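Local coordinates for beta-lactamase (Burkholderia cenocepacia, PDB 5E2G), which probably hydrolyses beta-lactams to substituted beta-amino acids, as a class-C beta-lactamase, at residues His110-Thr115 with Asn150-Met155; Asp8-Gln13 with Tyr37-Gly42; Pro178-Thr183 with Pro244-Ala249; Met210-Leu215 with Gly221-Ala226. All blocks are in the same frame, centred on the assembly; numbering follows the deposited sequence.

Interaction 1: residues His110-Thr115 with Asn150-Met155; sequences HTPGGT and NVAIGM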
loop_
_atom_site.group_PDB
_atom_site.type_symbol
_atom_site.label_atom_id
_atom_site.label_comp_id
_atom_site.label_asym_id
_atom_site.label_seq_id
_atom_site.Cartn_x
_atom_site.Cartn_y
_atom_site.Cartn_z
ATOM N N HIS A 110 0.044 -12.198 2.937
ATOM C CA HIS A 110 0.132 -12.285 4.401
ATOM C C HIS A 110 -0.187 -13.687 4.911
ATOM O O HIS A 110 -0.698 -13.847 6.020
ATOM C CB HIS A 110 -0.779 -11.266 5.103
ATOM C CG HIS A 110 -0.663 -9.871 4.570
ATOM N ND1 HIS A 110 0.480 -9.113 4.705
ATOM C CD2 HIS A 110 -1.557 -9.093 3.918
ATOM C CE1 HIS A 110 0.288 -7.931 4.148
ATOM N NE2 HIS A 110 -0.938 -7.894 3.661
ATOM N N THR A 111 0.113 -14.719 4.121
ATOM C CA THR A 111 -0.183 -16.080 4.560
ATOM C C THR A 111 1.031 -17.001 4.696
ATOM O O THR A 111 0.867 -18.219 4.528
ATOM C CB THR A 111 -1.173 -16.737 3.593
ATOM O OG1 THR A 111 -0.661 -16.662 2.255
ATOM C CG2 THR A 111 -2.512 -16.048 3.647
ATOM N N PRO A 112 2.243 -16.513 5.016
ATOM C CA PRO A 112 3.391 -17.437 5.067
ATOM C C PRO A 112 3.304 -18.462 6.193
ATOM O O PRO A 112 3.919 -19.530 6.089
ATOM C CB PRO A 112 4.587 -16.494 5.248
ATOM C CG PRO A 112 4.036 -15.373 6.015
ATOM C CD PRO A 112 2.651 -15.164 5.459
ATOM N N GLY A 113 2.555 -18.175 7.257
ATOM C CA GLY A 113 2.323 -19.146 8.306
ATOM C C GLY A 113 2.696 -18.648 9.681
ATOM O O GLY A 113 2.734 -19.431 10.640
ATOM N N GLY A 114 2.984 -17.364 9.801
ATOM C CA GLY A 114 3.283 -16.781 11.096
ATOM C C GLY A 114 4.543 -15.938 11.059
ATOM O O GLY A 114 5.354 -16.011 10.136
ATOM N N THR A 115 4.689 -15.114 12.097
ATOM C CA THR A 115 5.810 -14.182 12.198
ATOM C C THR A 115 6.065 -13.750 13.646
ATOM O O THR A 115 5.406 -12.853 14.168
ATOM C CB THR A 115 5.586 -12.933 11.315
ATOM O OG1 THR A 115 4.189 -12.752 11.069
ATOM C CG2 THR A 115 6.317 -13.066 9.977
ATOM N N ASN A 150 5.298 -7.234 8.360
ATOM C CA ASN A 150 6.273 -6.590 7.484
ATOM C C ASN A 150 7.322 -7.567 6.966
ATOM O O ASN A 150 7.972 -7.281 5.958
ATOM C CB ASN A 150 6.977 -5.442 8.214
ATOM C CG ASN A 150 6.078 -4.243 8.434
ATOM O OD1 ASN A 150 5.264 -3.898 7.586
ATOM N ND2 ASN A 150 6.239 -3.590 9.575
ATOM N N VAL A 151 7.501 -8.708 7.637
ATOM C CA VAL A 151 8.481 -9.700 7.197
ATOM C C VAL A 151 8.027 -10.395 5.916
ATOM O O VAL A 151 8.847 -10.733 5.056
ATOM C CB VAL A 151 8.749 -10.711 8.324
ATOM C CG1 VAL A 151 9.538 -11.892 7.794
ATOM C CG2 VAL A 151 9.487 -10.034 9.463
ATOM N N ALA A 152 6.726 -10.622 5.767
ATOM C CA ALA A 152 6.203 -11.250 4.562
ATOM C C ALA A 152 6.489 -10.389 3.337
ATOM O O ALA A 152 7.247 -10.784 2.447
ATOM C CB ALA A 152 4.700 -11.495 4.707
ATOM N N ILE A 153 5.888 -9.201 3.292
ATOM C CA ILE A 153 6.053 -8.318 2.143
ATOM C C ILE A 153 7.453 -7.716 2.097
ATOM O O ILE A 153 7.973 -7.435 1.009
ATOM C CB ILE A 153 4.969 -7.233 2.176
ATOM C CG1 ILE A 153 5.284 -6.125 1.169
ATOM C CG2 ILE A 153 4.837 -6.694 3.591
ATOM C CD1 ILE A 153 5.136 -6.533 -0.277
ATOM N N GLY A 154 8.076 -7.494 3.260
ATOM C CA GLY A 154 9.491 -7.165 3.267
ATOM C C GLY A 154 10.267 -8.124 2.395
ATOM O O GLY A 154 11.029 -7.713 1.519
HETATM N N MSE A 155 10.017 -9.416 2.565
HETATM C CA MSE A 155 10.679 -10.441 1.782
HETATM C C MSE A 155 10.151 -10.566 0.353
HETATM O O MSE A 155 10.846 -11.065 -0.508
HETATM C CB MSE A 155 10.569 -11.791 2.490
HETATM C CG MSE A 155 11.534 -11.949 3.645
HETATM SE SE MSE A 155 13.389 -11.573 3.138
HETATM C CE MSE A 155 13.635 -12.912 1.753
#
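Pro-112 and Thr-115 lean on the first turn of helix 150-164, each side chain meeting its own residue there: the proline meets Ala-152, the threonine Val-151. The proline presents the far corner of its ring to the alanine methyl, CG of Pro-112 lying 4.1 Å from CB of Ala-152. Both also rest on Leu-107 of helix 104-108, which ties this apolar spot to the helix preceding the loop. Nearer the solvent, Thr-115 and Val-151 run past each other in opposite directions. The threonine touches with its methyl, CG2, which sits 3.8 Å from CB of Val-151, the branch point. One arm of the valine joins in: its position anti to the backbone N (chi1 169°) turns CG1 to the loop side, where it flanks CG2 of Thr-115 at 4.1 Å. No hydrogen bond joins the two segments, and the close contacts are all between carbons, with 190 Å² buried in all. Between Pro-112 and Thr-115 the chain turns through Gly-113 and Gly-114, whose phi values of 125° and 131° suit residues without a side chain. At the other end of the loop, the imidazole of His-110 meets the ring of Tyr-148. That tyrosine, with Ser-149 and Asn-150, makes a Tyr-Ser-Asn sequence at the head of the helix, and Asn-150 OD1 receives a weak hydrogen bond from Lys-65 NZ. Such a sequence beside Lys-65, probably the lysine of an SxxK motif, is consistent with the YxN element that lines the active site of class-C beta-lactamases.

Interaction 2: residues Asp8-Gln13 with Tyr37-Gly42; sequences DTVTRQ and YVFDYG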
loop_
_atom_site.group_PDB
_atom_site.type_symbol
_atom_site.label_atom_id
_atom_site.label_comp_id
_atom_site.label_asym_id
_atom_site.label_seq_id
_atom_site.Cartn_x
_atom_site.Cartn_y
_atom_site.Cartn_z
ATOM N N ASP A 8 -15.918 21.180 -1.703
ATOM C CA ASP A 8 -16.830 21.284 -0.570
ATOM C C ASP A 8 -17.175 19.910 -0.027
ATOM O O ASP A 8 -17.222 19.711 1.192
ATOM C CB ASP A 8 -18.105 22.023 -0.970
ATOM C CG ASP A 8 -17.835 23.409 -1.510
ATOM O OD1 ASP A 8 -16.691 23.899 -1.362
ATOM O OD2 ASP A 8 -18.770 24.009 -2.087
ATOM N N THR A 9 -17.417 18.948 -0.919
ATOM C CA THR A 9 -17.730 17.592 -0.483
ATOM C C THR A 9 -16.594 17.009 0.348
ATOM O O THR A 9 -16.826 16.405 1.402
ATOM C CB THR A 9 -18.015 16.701 -1.692
ATOM O OG1 THR A 9 -19.082 17.261 -2.465
ATOM C CG2 THR A 9 -18.399 15.308 -1.233
ATOM N N VAL A 10 -15.354 17.176 -0.117
ATOM C CA VAL A 10 -14.212 16.673 0.639
ATOM C C VAL A 10 -14.094 17.412 1.962
ATOM O O VAL A 10 -13.996 16.798 3.032
ATOM C CB VAL A 10 -12.922 16.787 -0.194
ATOM C CG1 VAL A 10 -11.703 16.583 0.681
ATOM C CG2 VAL A 10 -12.932 15.767 -1.317
ATOM N N THR A 11 -14.140 18.745 1.905
ATOM C CA THR A 11 -13.913 19.561 3.094
ATOM C C THR A 11 -14.859 19.181 4.222
ATOM O O THR A 11 -14.447 19.108 5.386
ATOM C CB THR A 11 -14.070 21.042 2.748
ATOM O OG1 THR A 11 -13.172 21.384 1.683
ATOM C CG2 THR A 11 -13.763 21.904 3.956
ATOM N N ARG A 12 -16.128 18.916 3.897
ATOM C CA ARG A 12 -17.099 18.573 4.927
ATOM C C ARG A 12 -16.731 17.295 5.665
ATOM O O ARG A 12 -17.205 17.083 6.787
ATOM C CB ARG A 12 -18.496 18.450 4.318
ATOM C CG ARG A 12 -19.008 19.745 3.720
ATOM C CD ARG A 12 -20.504 19.697 3.444
ATOM N NE ARG A 12 -20.815 20.168 2.095
ATOM C CZ ARG A 12 -21.014 19.365 1.053
ATOM N NH1 ARG A 12 -20.946 18.044 1.205
ATOM N NH2 ARG A 12 -21.288 19.877 -0.142
ATOM N N GLN A 13 -15.895 16.440 5.073
ATOM C CA GLN A 13 -15.402 15.262 5.776
ATOM C C GLN A 13 -14.059 15.515 6.452
ATOM O O GLN A 13 -13.852 15.110 7.601
ATOM C CB GLN A 13 -15.266 14.087 4.805
ATOM C CG GLN A 13 -16.523 13.749 4.053
ATOM C CD GLN A 13 -17.625 13.270 4.965
ATOM O OE1 GLN A 13 -17.384 12.510 5.907
ATOM N NE2 GLN A 13 -18.847 13.717 4.696
ATOM N N TYR A 37 -8.034 15.285 -9.154
ATOM C CA TYR A 37 -8.048 16.521 -8.378
ATOM C C TYR A 37 -7.254 16.285 -7.106
ATOM O O TYR A 37 -7.318 15.199 -6.528
ATOM C CB TYR A 37 -9.465 16.963 -7.982
ATOM C CG TYR A 37 -10.433 17.144 -9.126
ATOM C CD1 TYR A 37 -10.631 18.394 -9.697
ATOM C CD2 TYR A 37 -11.148 16.068 -9.632
ATOM C CE1 TYR A 37 -11.512 18.566 -10.742
ATOM C CE2 TYR A 37 -12.031 16.230 -10.674
ATOM C CZ TYR A 37 -12.209 17.482 -11.226
ATOM O OH TYR A 37 -13.089 17.653 -12.269
ATOM N N VAL A 38 -6.520 17.297 -6.661
ATOM C CA VAL A 38 -5.822 17.226 -5.385
ATOM C C VAL A 38 -6.199 18.446 -4.564
ATOM O O VAL A 38 -6.120 19.577 -5.053
ATOM C CB VAL A 38 -4.296 17.127 -5.548
ATOM C CG1 VAL A 38 -3.618 17.172 -4.184
ATOM C CG2 VAL A 38 -3.936 15.843 -6.278
ATOM N N PHE A 39 -6.612 18.210 -3.323
ATOM C CA PHE A 39 -7.054 19.254 -2.408
ATOM C C PHE A 39 -6.171 19.219 -1.170
ATOM O O PHE A 39 -6.142 18.207 -0.460
ATOM C CB PHE A 39 -8.521 19.052 -2.031
ATOM C CG PHE A 39 -9.438 18.952 -3.214
ATOM C CD1 PHE A 39 -9.645 20.048 -4.039
ATOM C CD2 PHE A 39 -10.080 17.765 -3.509
ATOM C CE1 PHE A 39 -10.479 19.964 -5.130
ATOM C CE2 PHE A 39 -10.919 17.675 -4.595
ATOM C CZ PHE A 39 -11.117 18.776 -5.410
ATOM N N ASP A 40 -5.456 20.313 -0.913
ATOM C CA ASP A 40 -4.510 20.385 0.191
ATOM C C ASP A 40 -5.134 21.116 1.371
ATOM O O ASP A 40 -5.909 22.060 1.191
ATOM C CB ASP A 40 -3.213 21.083 -0.236
ATOM C CG ASP A 40 -2.382 20.248 -1.217
ATOM O OD1 ASP A 40 -2.415 19.000 -1.138
ATOM O OD2 ASP A 40 -1.697 20.843 -2.076
ATOM N N TYR A 41 -4.793 20.675 2.580
ATOM C CA TYR A 41 -5.329 21.263 3.800
ATOM C C TYR A 41 -4.231 21.428 4.840
ATOM O O TYR A 41 -3.395 20.539 5.019
ATOM C CB TYR A 41 -6.455 20.406 4.391
ATOM C CG TYR A 41 -7.644 20.233 3.479
ATOM C CD1 TYR A 41 -7.664 19.233 2.514
ATOM C CD2 TYR A 41 -8.748 21.064 3.583
ATOM C CE1 TYR A 41 -8.748 19.070 1.676
ATOM C CE2 TYR A 41 -9.832 20.912 2.753
ATOM C CZ TYR A 41 -9.829 19.915 1.800
ATOM O OH TYR A 41 -10.919 19.769 0.971
ATOM N N GLY A 42 -4.239 22.558 5.535
ATOM C CA GLY A 42 -3.386 22.681 6.699
ATOM C C GLY A 42 -1.910 22.816 6.355
ATOM O O GLY A 42 -1.534 23.373 5.322
#
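The N-terminal helix 3-21 packs here against strand 35-42, an outermost strand of the large antiparallel sheet. Their local axes approach to 10.1 Å at the closest point, with a crossing angle of -37°. Three neighbouring side chains of the two elements, Val-10, Phe-39 and Tyr-41, form the apolar part. Val-10 divides its branches between the two rings: CG2 lies 4.1 Å from CD2 of Phe-39, whereas CG1, anti to the backbone N (chi1 167°), packs against the phenol end of Tyr-41. It comes to 3.3 Å from the hydroxyl oxygen, OH of Tyr-41, and also rests on the neighbouring ring carbons CZ and CE1, each 4.0 Å away. Thr-11, one residue further along the helix, meets the tyrosine at the edge of its ring and in its plane. There Tyr-41 OH donates a hydrogen bond of 2.9 Å to Thr-11 OG1. The same threonine hydroxyl is also bonded to the carbonyl O of Arg-7 one helical turn back, and the guanidinium of Arg-7 makes a cation-pi contact with the Tyr-41 ring while bonding to Asp-40 O. The seam is thus mixed: apolar at Val-10 and Phe-39, while Tyr-41 is tied by its hydroxyl to Thr-11 and by its ring to Arg-7, which probably limits movement of the phenol end.

Interaction 3: residues Pro178-Thr183 with Pro244-Ala249; sequences PAIGMT and PRLQRA
Apolar contact accounts for everything that passes between Leu-246 and its partners Ala-179 and Ile-180. A single methyl does the touching: CD2 of Leu-246 lies 3.8 Å from CB of Ala-179 and 3.7 Å from CD1 of Ile-180. The leucine reaches across with CG anti to its amide N (chi1 179°), and the isoleucine chain meets it at about a right angle, offering the end of its longer branch. Only 100 Å² is buried between the segments. Leu-246 also touches Thr-70 of helix 64-77, and Ile-180 touches Phe-232 and Ala-235 of helix 226-235.

Polar ties run to other parts of the chain. Arg-245 forms salt bridges with Asp-74 and Glu-80, while Gln-247 NE2 bonds to Ala-235 O and the carbonyl O of Ile-180 accepts a bond from Arg-231 NE.

Backbone bonds shape the end of helix 168-180. Gly-181, with phi 73°, is the C-prime residue of a Schellman motif: Met-182 N bonds to Phe-177 O, and Gly-181 N makes a weak bond of 3.0 Å to Pro-178 O. Leu-246 thus joins the start of helix 244-252 to a Schellman-terminated helix in the helical part of the beta-lactamase fold.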
loop_
_atom_site.group_PDB
_atom_site.type_symbol
_atom_site.label_atom_id
_atom_site.label_comp_id
_atom_site.label_asym_id
_atom_site.label_seq_id
_atom_site.Cartn_x
_atom_site.Cartn_y
_atom_site.Cartn_z
ATOM N N PRO A 178 9.003 5.960 -12.546
ATOM C CA PRO A 178 8.920 6.697 -13.818
ATOM C C PRO A 178 8.001 6.054 -14.836
ATOM O O PRO A 178 7.483 6.757 -15.709
ATOM C CB PRO A 178 10.374 6.719 -14.316
ATOM C CG PRO A 178 11.041 5.616 -13.606
ATOM C CD PRO A 178 10.381 5.521 -12.274
ATOM N N ALA A 179 7.773 4.745 -14.764
ATOM C CA ALA A 179 6.880 4.123 -15.729
ATOM C C ALA A 179 5.419 4.435 -15.456
ATOM O O ALA A 179 4.593 4.304 -16.364
ATOM C CB ALA A 179 7.081 2.629 -15.732
ATOM N N ILE A 180 5.085 4.812 -14.218
ATOM C CA ILE A 180 3.779 5.381 -13.901
ATOM C C ILE A 180 3.796 6.896 -14.014
ATOM O O ILE A 180 2.734 7.530 -13.921
ATOM C CB ILE A 180 3.325 4.998 -12.475
ATOM C CG1 ILE A 180 3.674 3.547 -12.162
ATOM C CG2 ILE A 180 1.826 5.234 -12.282
ATOM C CD1 ILE A 180 2.560 2.598 -12.420
ATOM N N GLY A 181 4.965 7.497 -14.213
ATOM C CA GLY A 181 5.054 8.939 -14.194
ATOM C C GLY A 181 4.918 9.492 -12.795
ATOM O O GLY A 181 4.325 10.561 -12.612
HETATM N N MSE A 182 5.432 8.778 -11.800
HETATM C CA MSE A 182 5.437 9.255 -10.427
HETATM C C MSE A 182 6.776 9.932 -10.151
HETATM O O MSE A 182 7.755 9.278 -9.783
HETATM C CB MSE A 182 5.189 8.102 -9.455
HETATM C CG MSE A 182 3.895 7.337 -9.720
HETATM SE SE MSE A 182 3.732 5.733 -8.608
HETATM C CE MSE A 182 3.464 6.592 -6.898
ATOM N N THR A 183 6.813 11.249 -10.354
ATOM C CA THR A 183 8.052 12.015 -10.338
ATOM C C THR A 183 8.349 12.648 -8.983
ATOM O O THR A 183 9.343 13.366 -8.858
ATOM C CB THR A 183 8.023 13.114 -11.417
ATOM O OG1 THR A 183 6.967 14.036 -11.139
ATOM C CG2 THR A 183 7.796 12.529 -12.785
ATOM N N PRO A 244 2.231 -1.832 -22.089
ATOM C CA PRO A 244 1.377 -3.026 -21.948
ATOM C C PRO A 244 1.814 -4.001 -20.868
ATOM O O PRO A 244 0.946 -4.540 -20.168
ATOM C CB PRO A 244 1.439 -3.667 -23.343
ATOM C CG PRO A 244 2.626 -3.056 -24.008
ATOM C CD PRO A 244 2.713 -1.669 -23.469
ATOM N N ARG A 245 3.122 -4.260 -20.713
ATOM C CA ARG A 245 3.564 -5.213 -19.692
ATOM C C ARG A 245 3.236 -4.711 -18.290
ATOM O O ARG A 245 2.716 -5.461 -17.455
ATOM C CB ARG A 245 5.063 -5.495 -19.816
ATOM C CG ARG A 245 5.626 -6.371 -18.686
ATOM C CD ARG A 245 7.120 -6.663 -18.867
ATOM N NE ARG A 245 7.754 -7.174 -17.647
ATOM C CZ ARG A 245 9.067 -7.368 -17.498
ATOM N NH1 ARG A 245 9.904 -7.078 -18.491
ATOM N NH2 ARG A 245 9.545 -7.844 -16.357
ATOM N N LEU A 246 3.532 -3.443 -18.007
ATOM C CA LEU A 246 3.186 -2.910 -16.696
ATOM C C LEU A 246 1.679 -2.850 -16.502
ATOM O O LEU A 246 1.190 -3.118 -15.402
ATOM C CB LEU A 246 3.809 -1.535 -16.487
ATOM C CG LEU A 246 3.462 -0.921 -15.130
ATOM C CD1 LEU A 246 3.821 -1.839 -13.976
ATOM C CD2 LEU A 246 4.095 0.433 -14.933
ATOM N N GLN A 247 0.923 -2.516 -17.551
ATOM C CA GLN A 247 -0.525 -2.430 -17.395
ATOM C C GLN A 247 -1.113 -3.777 -17.008
ATOM O O GLN A 247 -1.922 -3.863 -16.077
ATOM C CB GLN A 247 -1.183 -1.927 -18.671
ATOM C CG GLN A 247 -2.672 -1.686 -18.489
ATOM C CD GLN A 247 -2.965 -0.501 -17.580
ATOM O OE1 GLN A 247 -3.011 0.644 -18.035
ATOM N NE2 GLN A 247 -3.156 -0.767 -16.292
ATOM N N ARG A 248 -0.728 -4.841 -17.727
ATOM C CA ARG A 248 -1.122 -6.191 -17.326
ATOM C C ARG A 248 -0.654 -6.500 -15.910
ATOM O O ARG A 248 -1.422 -7.032 -15.096
ATOM C CB ARG A 248 -0.558 -7.224 -18.299
ATOM C CG ARG A 248 -1.041 -7.050 -19.730
ATOM C CD ARG A 248 -0.689 -8.247 -20.612
ATOM N NE ARG A 248 0.754 -8.421 -20.799
ATOM C CZ ARG A 248 1.444 -7.944 -21.834
ATOM N NH1 ARG A 248 0.825 -7.258 -22.786
ATOM N NH2 ARG A 248 2.755 -8.154 -21.915
ATOM N N ALA A 249 0.601 -6.157 -15.595
ATOM C CA ALA A 249 1.129 -6.401 -14.259
ATOM C C ALA A 249 0.273 -5.726 -13.201
ATOM O O ALA A 249 -0.036 -6.328 -12.167
ATOM C CB ALA A 249 2.571 -5.911 -14.161
#

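Interaction 4: residues Met210-Leu215 with Gly221-Ala226; sequences MTEGML and GVRTTA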
loop_
_atom_site.group_PDB
_atom_site.type_symbol
_atom_site.label_atom_id
_atom_site.label_comp_id
_atom_site.label_asym_id
_atom_site.label_seq_id
_atom_site.Cartn_x
_atom_site.Cartn_y
_atom_site.Cartn_z
HETATM N N MSE A 210 10.506 8.636 10.004
HETATM C CA MSE A 210 10.651 7.186 9.960
HETATM C C MSE A 210 11.938 6.596 10.515
HETATM O O MSE A 210 13.036 7.095 10.251
HETATM C CB MSE A 210 10.525 6.740 8.512
HETATM C CG MSE A 210 9.314 5.934 8.191
HETATM SE SE MSE A 210 9.467 5.590 6.298
HETATM C CE MSE A 210 11.277 4.864 6.263
ATOM N N THR A 211 11.789 5.506 11.261
ATOM C CA THR A 211 12.914 4.661 11.633
ATOM C C THR A 211 12.984 3.501 10.650
ATOM O O THR A 211 11.975 2.835 10.396
ATOM C CB THR A 211 12.784 4.135 13.067
ATOM O OG1 THR A 211 11.732 3.168 13.142
ATOM C CG2 THR A 211 12.485 5.257 14.035
ATOM N N GLU A 212 14.177 3.260 10.104
ATOM C CA GLU A 212 14.362 2.343 8.977
ATOM C C GLU A 212 14.969 1.025 9.451
ATOM O O GLU A 212 16.187 0.851 9.462
ATOM C CB GLU A 212 15.235 2.990 7.914
ATOM C CG GLU A 212 14.688 4.294 7.363
ATOM C CD GLU A 212 15.706 5.032 6.507
ATOM O OE1 GLU A 212 15.303 5.799 5.602
ATOM O OE2 GLU A 212 16.918 4.838 6.740
ATOM N N GLY A 213 14.107 0.072 9.794
ATOM C CA GLY A 213 14.553 -1.265 10.128
ATOM C C GLY A 213 15.023 -2.010 8.889
ATOM O O GLY A 213 15.251 -1.440 7.823
HETATM N N MSE A 214 15.178 -3.319 9.047
HETATM C CA MSE A 214 15.540 -4.159 7.908
HETATM C C MSE A 214 14.274 -4.475 7.113
HETATM O O MSE A 214 13.184 -4.554 7.690
HETATM C CB MSE A 214 16.245 -5.437 8.373
HETATM C CG MSE A 214 16.878 -6.292 7.266
HETATM SE SE MSE A 214 18.126 -5.380 6.060
HETATM C CE MSE A 214 19.250 -4.476 7.372
ATOM N N LEU A 215 14.422 -4.647 5.796
ATOM C CA LEU A 215 13.278 -4.724 4.891
ATOM C C LEU A 215 12.391 -3.494 5.032
ATOM O O LEU A 215 11.169 -3.581 4.912
ATOM C CB LEU A 215 12.447 -5.992 5.121
ATOM C CG LEU A 215 12.958 -7.394 4.774
ATOM C CD1 LEU A 215 13.580 -7.420 3.398
ATOM C CD2 LEU A 215 13.926 -7.924 5.812
ATOM N N GLY A 221 8.680 1.944 2.859
ATOM C CA GLY A 221 9.681 2.947 2.576
ATOM C C GLY A 221 9.254 4.085 1.684
ATOM O O GLY A 221 10.072 4.971 1.428
ATOM N N VAL A 222 8.008 4.110 1.212
ATOM C CA VAL A 222 7.603 5.095 0.214
ATOM C C VAL A 222 7.204 6.401 0.891
ATOM O O VAL A 222 6.377 6.424 1.814
ATOM C CB VAL A 222 6.462 4.565 -0.670
ATOM C CG1 VAL A 222 6.037 5.644 -1.636
ATOM C CG2 VAL A 222 6.899 3.328 -1.434
ATOM N N ARG A 223 7.812 7.489 0.430
ATOM C CA ARG A 223 7.342 8.847 0.637
ATOM C C ARG A 223 6.844 9.362 -0.705
ATOM O O ARG A 223 7.462 9.092 -1.737
ATOM C CB ARG A 223 8.467 9.736 1.166
ATOM C CG ARG A 223 8.626 9.762 2.686
ATOM C CD ARG A 223 8.826 8.390 3.326
ATOM N NE ARG A 223 10.057 7.722 2.919
ATOM C CZ ARG A 223 11.205 7.790 3.583
ATOM N NH1 ARG A 223 11.297 8.510 4.689
ATOM N NH2 ARG A 223 12.267 7.138 3.135
ATOM N N THR A 224 5.721 10.076 -0.712
ATOM C CA THR A 224 5.132 10.478 -1.987
ATOM C C THR A 224 4.161 11.630 -1.766
ATOM O O THR A 224 3.863 12.013 -0.631
ATOM C CB THR A 224 4.440 9.288 -2.678
ATOM O OG1 THR A 224 3.930 9.688 -3.958
ATOM C CG2 THR A 224 3.299 8.754 -1.826
ATOM N N THR A 225 3.685 12.191 -2.876
ATOM C CA THR A 225 2.678 13.242 -2.880
ATOM C C THR A 225 1.304 12.655 -3.173
ATOM O O THR A 225 1.172 11.524 -3.647
ATOM C CB THR A 225 2.985 14.314 -3.927
ATOM O OG1 THR A 225 2.864 13.744 -5.233
ATOM C CG2 THR A 225 4.376 14.855 -3.748
ATOM N N ALA A 226 0.272 13.461 -2.908
ATOM C CA ALA A 226 -1.081 13.024 -3.218
ATOM C C ALA A 226 -1.256 12.844 -4.713
ATOM O O ALA A 226 -1.901 11.889 -5.158
ATOM C CB ALA A 226 -2.106 14.015 -2.676
#
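The first two torsions of the selenomethionine Met-210, chi1 at -113° and an extended chi2, carry SE over the guanidinium of Arg-223, and the bend at chi3 (52°) folds CE back over the same group; the arginine is itself folded by bends at chi2 and chi3. The two side chains come from opposite directions. SE stands over one face of the guanidinium, 3.7 Å above its plane and displaced toward the rim, with Arg-223 NH1 as its nearest atom at 3.8 Å. CE also reaches the flat group, lying 4.0 Å from CZ of Arg-223, and skims the backbone of Gly-221. Glu-212 comes in at about a right angle to the arginine. Its OE1 is 4.1 Å from NH2 of Arg-223, beyond a salt bridge, and the carboxylate and guanidinium planes stand 75° apart; any pull between the charges is therefore probably loose, and the glutamate is poorly ordered. The arginine is gripped elsewhere. NE donates to Gly-221 O at 3.1 Å, approaching from above the carbonyl plane, while NH1 bonds to Tyr-197 OH and NH2 to Ile-187 O. Bonds at all three nitrogens probably fix the rotation of the group under the selenium, although the NE bond is bent and tilted. Both Met-210 and Arg-223 touch Glu-59 and Trp-216: the pair packs against both strand 58-59, which pairs antiparallel with strand 223-224, and the short helix 216-220 that separates the two segments.

Overall arrangement
Along the chain, interaction 2 closes first, interaction 1 follows, and interaction 4 is nested within the loop that interaction 3 closes. Interactions 1 and 2 lie on opposite sides of the chain's centre, their centres 36 Å apart, one beside the Tyr-Ser-Asn sequence and the other at the outer edge of the large sheet. Interaction 4 bridges the middle, touching all three others: Leu-215 packs on Gly-154 and Met-155, Ala-226 on Val-38, and Thr-224 on Met-182. Interactions 1 and 3, with centres 26 Å apart, lie among helices and loops and draw on successive helices, 150-164 and 168-180 respectively. All four belong to one beta-lactamase fold.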